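Local structure of protein STN1 (Saccharomyces cerevisiae, 3KEY) at residues Gln74-Gly78 against Leu89-Leu95; Gln110-Val116 against Ile174-Tyr180. The protein regulates telomere length and protects telomere ends, inhibiting telomerase loading through its interaction with Cdc13, with this chain forming its C-terminal pair of winged helix-turn-helix domains. One frame throughout, in Å; residues are numbered along the deposited sequence.

Interaction 1. Residues Gln74-Gly78 against Leu89-Leu95; sequences QGLIG and LLPLKNL
Leu76, rotamer m,t, overlaps Leu95 and the edge of Leu92 on helix 90-108: its CD2 lies 3.8 Å from CD1 of Leu95, its CB 4.5 Å from CD1 of Leu92. The approach is prepared by Gly75, which closes helix 56-73 in a Schellman motif at positive phi (80/11), so that the chain turns from the helix end to run beside Leu89-Leu95. Leu76 (-70/-33) is followed by an extended Ile77 (-141/156) and by Gly78, where a strand starts. The register sets CA of Leu76 5.1 Å from CA of Leu92, and CA of Ile77 5.5 Å from CA of Leu89. Ile77, with chi1 p, places CG2 4.2 Å from both CB of Leu92 and CD2 of Leu89; Leu92 itself is t,p. Pro91 points toward the loop, its CB 3.7 Å from O of Leu76. That carbonyl also lies 3.1 Å from N of Leu92, but the angle is too poor for a hydrogen bond, and the contact holds by apolar packing over a modest 293 Å². Met11 and Leu14 of helix 6-16 pack on Leu92, and Leu127 covers Pro91 and Leu95. Here the turn from the last helix of the first winged helix-turn-helix domain into its wing strands packs against the opening helix of the second, a buried interface between the tandem domains of the Stn1 C-terminal region.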
ATOM      1  N   GLN A  74      -7.992   4.649   1.945  1.00 38.89           N
ATOM      2  CA  GLN A  74      -6.999   4.537   3.010  1.00 39.22           C
ATOM      3  C   GLN A  74      -6.043   5.720   2.966  1.00 38.64           C
ATOM      4  O   GLN A  74      -5.130   5.821   3.786  1.00 38.96           O
ATOM      5  CB  GLN A  74      -6.186   3.250   2.866  1.00 39.57           C
ATOM      6  CG  GLN A  74      -6.986   1.975   2.978  1.00 45.18           C
ATOM      7  CD  GLN A  74      -6.088   0.754   3.062  1.00 47.24           C
ATOM      8  OE1 GLN A  74      -5.245   0.528   2.196  1.00 50.90           O
ATOM      9  NE2 GLN A  74      -6.264  -0.039   4.110  1.00 51.98           N
ATOM     10  N   GLY A  75      -6.246   6.599   1.986  1.00 38.39           N
ATOM     11  CA  GLY A  75      -5.401   7.771   1.837  1.00 37.57           C
ATOM     12  C   GLY A  75      -4.074   7.488   1.162  1.00 38.25           C
ATOM     13  O   GLY A  75      -3.190   8.347   1.143  1.00 37.59           O
ATOM     14  N   LEU A  76      -3.924   6.289   0.599  1.00 37.12           N
ATOM     15  CA  LEU A  76      -2.670   5.913  -0.056  1.00 37.34           C
ATOM     16  C   LEU A  76      -2.439   6.675  -1.368  1.00 38.77           C
ATOM     17  O   LEU A  76      -1.299   6.960  -1.753  1.00 38.42           O
ATOM     18  CB  LEU A  76      -2.631   4.397  -0.269  1.00 35.59           C
ATOM     19  CG  LEU A  76      -2.531   3.639   1.068  1.00 35.72           C
ATOM     20  CD1 LEU A  76      -2.580   2.133   0.840  1.00 35.42           C
ATOM     21  CD2 LEU A  76      -1.230   4.029   1.779  1.00 32.04           C
ATOM     22  N   ILE A  77      -3.524   6.991  -2.061  1.00 38.40           N
ATOM     23  CA  ILE A  77      -3.436   7.791  -3.275  1.00 40.42           C
ATOM     24  C   ILE A  77      -4.628   8.724  -3.245  1.00 41.07           C
ATOM     25  O   ILE A  77      -5.639   8.445  -2.600  1.00 40.25           O
ATOM     26  CB  ILE A  77      -3.509   6.961  -4.592  1.00 39.72           C
ATOM     27  CG1 ILE A  77      -4.831   6.198  -4.651  1.00 39.57           C
ATOM     28  CG2 ILE A  77      -2.289   6.064  -4.711  1.00 41.44           C
ATOM     29  CD1 ILE A  77      -5.061   5.490  -5.973  1.00 40.60           C
ATOM     30  N   GLY A  78      -4.509   9.845  -3.936  1.00 42.12           N
ATOM     31  CA  GLY A  78      -5.622  10.762  -3.972  1.00 41.79           C
ATOM     32  C   GLY A  78      -6.078  10.973  -5.384  1.00 41.59           C
ATOM     33  O   GLY A  78      -5.342  10.683  -6.355  1.00 40.91           O
ATOM     34  N   LEU A  89      -0.090  10.290  -7.247  1.00 37.16           N
ATOM     35  CA  LEU A  89       0.688   9.188  -6.705  1.00 38.51           C
ATOM     36  C   LEU A  89       1.716   9.647  -5.655  1.00 40.72           C
ATOM     37  O   LEU A  89       2.360   8.821  -4.992  1.00 37.61           O
ATOM     38  CB  LEU A  89       1.393   8.454  -7.849  1.00 38.50           C
ATOM     39  CG  LEU A  89       0.493   7.931  -8.974  1.00 37.61           C
ATOM     40  CD1 LEU A  89       1.345   7.189 -10.001  1.00 38.25           C
ATOM     41  CD2 LEU A  89      -0.582   7.014  -8.407  1.00 36.53           C
ATOM     42  N   LEU A  90       1.854  10.961  -5.493  1.00 40.70           N
ATOM     43  CA  LEU A  90       2.819  11.508  -4.537  1.00 43.08           C
ATOM     44  C   LEU A  90       2.580  11.098  -3.085  1.00 42.98           C
ATOM     45  O   LEU A  90       3.531  10.897  -2.331  1.00 44.06           O
ATOM     46  CB  LEU A  90       2.863  13.032  -4.638  1.00 45.27           C
ATOM     47  CG  LEU A  90       3.477  13.582  -5.926  1.00 48.25           C
ATOM     48  CD1 LEU A  90       3.534  15.110  -5.855  1.00 49.85           C
ATOM     49  CD2 LEU A  90       4.873  13.007  -6.111  1.00 49.61           C
ATOM     50  N   PRO A  91       1.312  10.989  -2.664  1.00 41.87           N
ATOM     51  CA  PRO A  91       1.067  10.586  -1.274  1.00 40.37           C
ATOM     52  C   PRO A  91       1.707   9.220  -0.994  1.00 40.87           C
ATOM     53  O   PRO A  91       2.365   9.008   0.039  1.00 37.21           O
ATOM     54  CB  PRO A  91      -0.454  10.515  -1.203  1.00 40.38           C
ATOM     55  CG  PRO A  91      -0.878  11.613  -2.154  1.00 41.38           C
ATOM     56  CD  PRO A  91       0.062  11.411  -3.325  1.00 40.15           C
ATOM     57  N   LEU A  92       1.498   8.302  -1.937  1.00 39.43           N
ATOM     58  CA  LEU A  92       2.008   6.940  -1.840  1.00 37.62           C
ATOM     59  C   LEU A  92       3.529   6.897  -1.792  1.00 36.84           C
ATOM     60  O   LEU A  92       4.128   6.235  -0.932  1.00 34.43           O
ATOM     61  CB  LEU A  92       1.512   6.113  -3.032  1.00 36.33           C
ATOM     62  CG  LEU A  92       1.965   4.652  -3.083  1.00 36.79           C
ATOM     63  CD1 LEU A  92       1.569   3.950  -1.792  1.00 35.39           C
ATOM     64  CD2 LEU A  92       1.337   3.960  -4.288  1.00 37.35           C
ATOM     65  N   LYS A  93       4.154   7.597  -2.728  1.00 36.00           N
ATOM     66  CA  LYS A  93       5.602   7.629  -2.788  1.00 38.20           C
ATOM     67  C   LYS A  93       6.224   8.345  -1.590  1.00 38.10           C
ATOM     68  O   LYS A  93       7.298   7.955  -1.127  1.00 39.40           O
ATOM     69  CB  LYS A  93       6.040   8.260  -4.105  1.00 41.70           C
ATOM     70  CG  LYS A  93       5.524   7.469  -5.285  1.00 47.31           C
ATOM     71  CD  LYS A  93       5.972   8.022  -6.616  1.00 53.44           C
ATOM     72  CE  LYS A  93       5.537   7.075  -7.716  1.00 56.16           C
ATOM     73  NZ  LYS A  93       6.146   7.441  -9.007  1.00 61.85           N
ATOM     74  N   ASN A  94       5.557   9.385  -1.085  1.00 36.21           N
ATOM     75  CA  ASN A  94       6.068  10.087   0.085  1.00 35.45           C
ATOM     76  C   ASN A  94       5.908   9.214   1.339  1.00 34.46           C
ATOM     77  O   ASN A  94       6.731   9.277   2.253  1.00 32.50           O
ATOM     78  CB  ASN A  94       5.342  11.418   0.303  1.00 36.50           C
ATOM     79  CG  ASN A  94       5.685  12.449  -0.755  1.00 38.72           C
ATOM     80  OD1 ASN A  94       6.791  12.460  -1.292  1.00 40.50           O
ATOM     81  ND2 ASN A  94       4.739  13.331  -1.049  1.00 40.63           N
ATOM     82  N   LEU A  95       4.842   8.418   1.390  1.00 34.08           N
ATOM     83  CA  LEU A  95       4.604   7.537   2.535  1.00 34.40           C
ATOM     84  C   LEU A  95       5.683   6.463   2.583  1.00 32.92           C
ATOM     85  O   LEU A  95       6.178   6.111   3.653  1.00 31.21           O
ATOM     86  CB  LEU A  95       3.223   6.878   2.441  1.00 35.03           C
ATOM     87  CG  LEU A  95       2.056   7.780   2.840  1.00 39.86           C
ATOM     88  CD1 LEU A  95       0.716   7.170   2.429  1.00 43.50           C
ATOM     89  CD2 LEU A  95       2.119   8.009   4.344  1.00 41.69           C
TER

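Interaction 2. Residues Gln110-Val116 against Ile174-Tyr180; sequences QCYTGTV and ILLHLEY
Strand 113-116 pairs with strand 174-180 in antiparallel fashion, the two axes 4.6 Å apart at closest approach and their directions 153° apart. Gly114 with Leu176 and Val116 with Ile174 are hydrogen-bonded pairs; Thr113 with His177 and Thr115 with Leu175 are non-hydrogen-bonded. Each hydrogen-bonded pair is satisfied in both directions: Gly114 N gives to Leu176 O (3.0 Å) and Leu176 N to Gly114 O (2.8 Å), while Val116 N gives to Ile174 O (3.0 Å) and Ile174 N to Val116 O (2.9 Å). The ladder runs on past the regular strand, since Leu178 N donates to Tyr112 O (2.8 Å), an acceptor that also receives a CA-H...O contact from His177 CA (3.2 Å). Beyond it a side chain takes over: Tyr180 OH donates to Cys111 O at 2.6 Å. Gln110, in a left-handed conformation (53/47), ends the preceding helix with a Schellman motif. Its CG sits over the Tyr180 ring, 4.1 Å from the centroid, in a CH-pi contact, and its NE2 donates to Tyr112 OH (3.1 Å). Tyr112 (chi1 m) receives the edge of Tyr180 (also m) on its ring face, an offset edge-to-face pair with centroids 5.5 Å apart and planes at 78°. On the face shared by Val116, Ile174 and Leu176, Val116 CB meets Ile174 CG1 at 3.7 Å. This face of the second winged helix-turn-helix domain's sheet packs on helices 90-108 and 132-149, while along the other edge of strand 174-180 the backbones of Leu175 and His177 hydrogen-bond to Asp160 and Trp158, respectively, of strand 154-161.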
ATOM      1  N   GLN A 110      19.418   0.331  16.719  1.00 34.56           N
ATOM      2  CA  GLN A 110      19.129  -0.985  17.268  1.00 33.47           C
ATOM      3  C   GLN A 110      17.932  -0.937  18.219  1.00 33.95           C
ATOM      4  O   GLN A 110      17.976  -1.481  19.332  1.00 32.87           O
ATOM      5  CB  GLN A 110      20.357  -1.560  17.988  1.00 34.77           C
ATOM      6  CG  GLN A 110      20.358  -3.090  18.019  1.00 37.67           C
ATOM      7  CD  GLN A 110      21.669  -3.696  18.522  1.00 39.98           C
ATOM      8  OE1 GLN A 110      22.740  -3.100  18.389  1.00 38.15           O
ATOM      9  NE2 GLN A 110      21.583  -4.900  19.079  1.00 38.28           N
ATOM     10  N   CYS A 111      16.869  -0.270  17.777  1.00 31.15           N
ATOM     11  CA  CYS A 111      15.630  -0.171  18.548  1.00 32.67           C
ATOM     12  C   CYS A 111      14.801  -1.427  18.264  1.00 33.60           C
ATOM     13  O   CYS A 111      14.629  -1.807  17.099  1.00 30.94           O
ATOM     14  CB  CYS A 111      14.822   1.063  18.120  1.00 34.98           C
ATOM     15  SG  CYS A 111      13.130   1.148  18.855  1.00 38.61           S
ATOM     16  N   TYR A 112      14.289  -2.064  19.317  1.00 32.34           N
ATOM     17  CA  TYR A 112      13.483  -3.279  19.163  1.00 32.45           C
ATOM     18  C   TYR A 112      11.979  -3.014  19.070  1.00 33.93           C
ATOM     19  O   TYR A 112      11.230  -3.814  18.495  1.00 33.03           O
ATOM     20  CB  TYR A 112      13.725  -4.238  20.333  1.00 32.84           C
ATOM     21  CG  TYR A 112      15.161  -4.649  20.492  1.00 33.76           C
ATOM     22  CD1 TYR A 112      16.023  -3.925  21.315  1.00 33.69           C
ATOM     23  CD2 TYR A 112      15.674  -5.741  19.794  1.00 34.06           C
ATOM     24  CE1 TYR A 112      17.362  -4.277  21.439  1.00 34.19           C
ATOM     25  CE2 TYR A 112      17.017  -6.105  19.910  1.00 34.19           C
ATOM     26  CZ  TYR A 112      17.852  -5.366  20.734  1.00 33.87           C
ATOM     27  OH  TYR A 112      19.174  -5.716  20.867  1.00 36.64           O
ATOM     28  N   THR A 113      11.542  -1.900  19.647  1.00 34.45           N
ATOM     29  CA  THR A 113      10.125  -1.538  19.658  1.00 36.55           C
ATOM     30  C   THR A 113       9.980  -0.023  19.581  1.00 36.64           C
ATOM     31  O   THR A 113      10.529   0.703  20.412  1.00 36.84           O
ATOM     32  CB  THR A 113       9.437  -2.025  20.961  1.00 37.83           C
ATOM     33  OG1 THR A 113       9.647  -3.432  21.115  1.00 43.22           O
ATOM     34  CG2 THR A 113       7.937  -1.758  20.910  1.00 39.03           C
ATOM     35  N   GLY A 114       9.247   0.450  18.580  1.00 36.21           N
ATOM     36  CA  GLY A 114       9.055   1.878  18.425  1.00 36.87           C
ATOM     37  C   GLY A 114       7.661   2.214  17.927  1.00 36.59           C
ATOM     38  O   GLY A 114       7.070   1.472  17.140  1.00 36.05           O
ATOM     39  N   THR A 115       7.132   3.336  18.392  1.00 35.01           N
ATOM     40  CA  THR A 115       5.808   3.755  17.977  1.00 36.09           C
ATOM     41  C   THR A 115       5.841   4.716  16.804  1.00 34.35           C
ATOM     42  O   THR A 115       6.744   5.534  16.682  1.00 34.26           O
ATOM     43  CB  THR A 115       5.054   4.463  19.123  1.00 36.55           C
ATOM     44  OG1 THR A 115       4.640   3.495  20.092  1.00 38.30           O
ATOM     45  CG2 THR A 115       3.831   5.224  18.583  1.00 33.67           C
ATOM     46  N   VAL A 116       4.842   4.587  15.943  1.00 34.00           N
ATOM     47  CA  VAL A 116       4.655   5.468  14.810  1.00 34.02           C
ATOM     48  C   VAL A 116       3.220   5.967  14.992  1.00 33.83           C
ATOM     49  O   VAL A 116       2.275   5.215  14.807  1.00 32.50           O
ATOM     50  CB  VAL A 116       4.777   4.728  13.466  1.00 34.02           C
ATOM     51  CG1 VAL A 116       4.316   5.651  12.332  1.00 37.00           C
ATOM     52  CG2 VAL A 116       6.228   4.298  13.240  1.00 35.20           C
ATOM     53  N   ILE A 174       0.805   2.714  15.235  1.00 39.78           N
ATOM     54  CA  ILE A 174       1.232   1.330  15.154  1.00 38.61           C
ATOM     55  C   ILE A 174       2.505   1.158  15.976  1.00 38.25           C
ATOM     56  O   ILE A 174       3.179   2.136  16.321  1.00 35.81           O
ATOM     57  CB  ILE A 174       1.489   0.898  13.681  1.00 37.75           C
ATOM     58  CG1 ILE A 174       2.642   1.698  13.076  1.00 38.64           C
ATOM     59  CG2 ILE A 174       0.223   1.120  12.850  1.00 39.55           C
ATOM     60  CD1 ILE A 174       2.983   1.275  11.648  1.00 37.52           C
ATOM     61  N   LEU A 175       2.821  -0.087  16.299  1.00 35.89           N
ATOM     62  CA  LEU A 175       3.999  -0.391  17.086  1.00 36.80           C
ATOM     63  C   LEU A 175       4.864  -1.344  16.274  1.00 37.27           C
ATOM     64  O   LEU A 175       4.441  -2.456  15.935  1.00 39.01           O
ATOM     65  CB  LEU A 175       3.570  -1.028  18.417  1.00 39.19           C
ATOM     66  CG  LEU A 175       4.609  -1.246  19.520  1.00 43.28           C
ATOM     67  CD1 LEU A 175       5.076   0.107  20.042  1.00 41.97           C
ATOM     68  CD2 LEU A 175       4.003  -2.079  20.660  1.00 40.06           C
ATOM     69  N   LEU A 176       6.068  -0.896  15.936  1.00 35.57           N
ATOM     70  CA  LEU A 176       6.993  -1.712  15.160  1.00 34.70           C
ATOM     71  C   LEU A 176       7.905  -2.544  16.061  1.00 34.97           C
ATOM     72  O   LEU A 176       8.522  -2.023  16.991  1.00 36.34           O
ATOM     73  CB  LEU A 176       7.855  -0.822  14.259  1.00 33.29           C
ATOM     74  CG  LEU A 176       7.127   0.167  13.339  1.00 36.11           C
ATOM     75  CD1 LEU A 176       8.157   1.080  12.694  1.00 33.15           C
ATOM     76  CD2 LEU A 176       6.317  -0.576  12.267  1.00 34.57           C
ATOM     77  N   HIS A 177       7.978  -3.839  15.788  1.00 34.25           N
ATOM     78  CA  HIS A 177       8.852  -4.734  16.546  1.00 33.55           C
ATOM     79  C   HIS A 177       9.928  -5.209  15.589  1.00 33.11           C
ATOM     80  O   HIS A 177       9.620  -5.705  14.504  1.00 32.81           O
ATOM     81  CB  HIS A 177       8.094  -5.958  17.074  1.00 33.03           C
ATOM     82  CG  HIS A 177       7.065  -5.632  18.108  1.00 35.49           C
ATOM     83  ND1 HIS A 177       5.740  -5.394  17.796  1.00 36.03           N
ATOM     84  CD2 HIS A 177       7.171  -5.476  19.448  1.00 33.74           C
ATOM     85  CE1 HIS A 177       5.076  -5.107  18.902  1.00 35.38           C
ATOM     86  NE2 HIS A 177       5.920  -5.151  19.918  1.00 38.11           N
ATOM     87  N   LEU A 178      11.186  -5.051  15.981  1.00 33.50           N
ATOM     88  CA  LEU A 178      12.295  -5.473  15.135  1.00 34.38           C
ATOM     89  C   LEU A 178      13.219  -6.410  15.910  1.00 33.66           C
ATOM     90  O   LEU A 178      13.546  -6.160  17.072  1.00 33.52           O
ATOM     91  CB  LEU A 178      13.090  -4.249  14.648  1.00 34.14           C
ATOM     92  CG  LEU A 178      12.291  -3.144  13.947  1.00 34.88           C
ATOM     93  CD1 LEU A 178      13.203  -1.937  13.648  1.00 34.59           C
ATOM     94  CD2 LEU A 178      11.672  -3.696  12.666  1.00 30.99           C
ATOM     95  N   GLU A 179      13.608  -7.506  15.270  1.00 34.03           N
ATOM     96  CA  GLU A 179      14.526  -8.457  15.884  1.00 36.30           C
ATOM     97  C   GLU A 179      15.757  -8.454  14.976  1.00 34.84           C
ATOM     98  O   GLU A 179      15.638  -8.560  13.753  1.00 34.75           O
ATOM     99  CB  GLU A 179      13.909  -9.856  15.949  1.00 36.27           C
ATOM    100  CG  GLU A 179      14.890 -10.924  16.423  1.00 42.93           C
ATOM    101  CD  GLU A 179      14.257 -12.305  16.564  1.00 45.01           C
ATOM    102  OE1 GLU A 179      13.425 -12.677  15.710  1.00 45.58           O
ATOM    103  OE2 GLU A 179      14.610 -13.022  17.523  1.00 48.51           O
ATOM    104  N   TYR A 180      16.932  -8.332  15.577  1.00 34.37           N
ATOM    105  CA  TYR A 180      18.170  -8.267  14.812  1.00 34.80           C
ATOM    106  C   TYR A 180      18.943  -9.574  14.651  1.00 37.16           C
ATOM    107  O   TYR A 180      18.935 -10.435  15.534  1.00 37.21           O
ATOM    108  CB  TYR A 180      19.067  -7.181  15.412  1.00 33.19           C
ATOM    109  CG  TYR A 180      18.405  -5.822  15.375  1.00 32.10           C
ATOM    110  CD1 TYR A 180      17.679  -5.338  16.471  1.00 34.35           C
ATOM    111  CD2 TYR A 180      18.435  -5.052  14.216  1.00 31.19           C
ATOM    112  CE1 TYR A 180      16.994  -4.113  16.405  1.00 33.14           C
ATOM    113  CE2 TYR A 180      17.755  -3.832  14.136  1.00 33.04           C
ATOM    114  CZ  TYR A 180      17.037  -3.368  15.227  1.00 33.04           C
ATOM    115  OH  TYR A 180      16.364  -2.166  15.130  1.00 32.57           O
TER

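How the interactions relate
Reading from the N terminus, interaction 1 closes first: after helix 56-73, the chain makes the wing strands 78-81 and 86-88 and returns at Leu89-Leu95, a short loop of ten residues between its segments. Helix 90-108 then carries the chain directly to Gln110-Val116, where interaction 2 opens; that one spans 57 residues, including helices 118-125 and 132-149 and strand 154-161, before Ile174-Tyr180 returns. The two contacts are therefore in series, neither nested nor crossed. The centres of interaction 1 and interaction 2 lie about 23 Å apart, and the two do not touch. Interaction 1 ties the first winged helix-turn-helix domain to the second, whereas interaction 2 closes the sheet within the second.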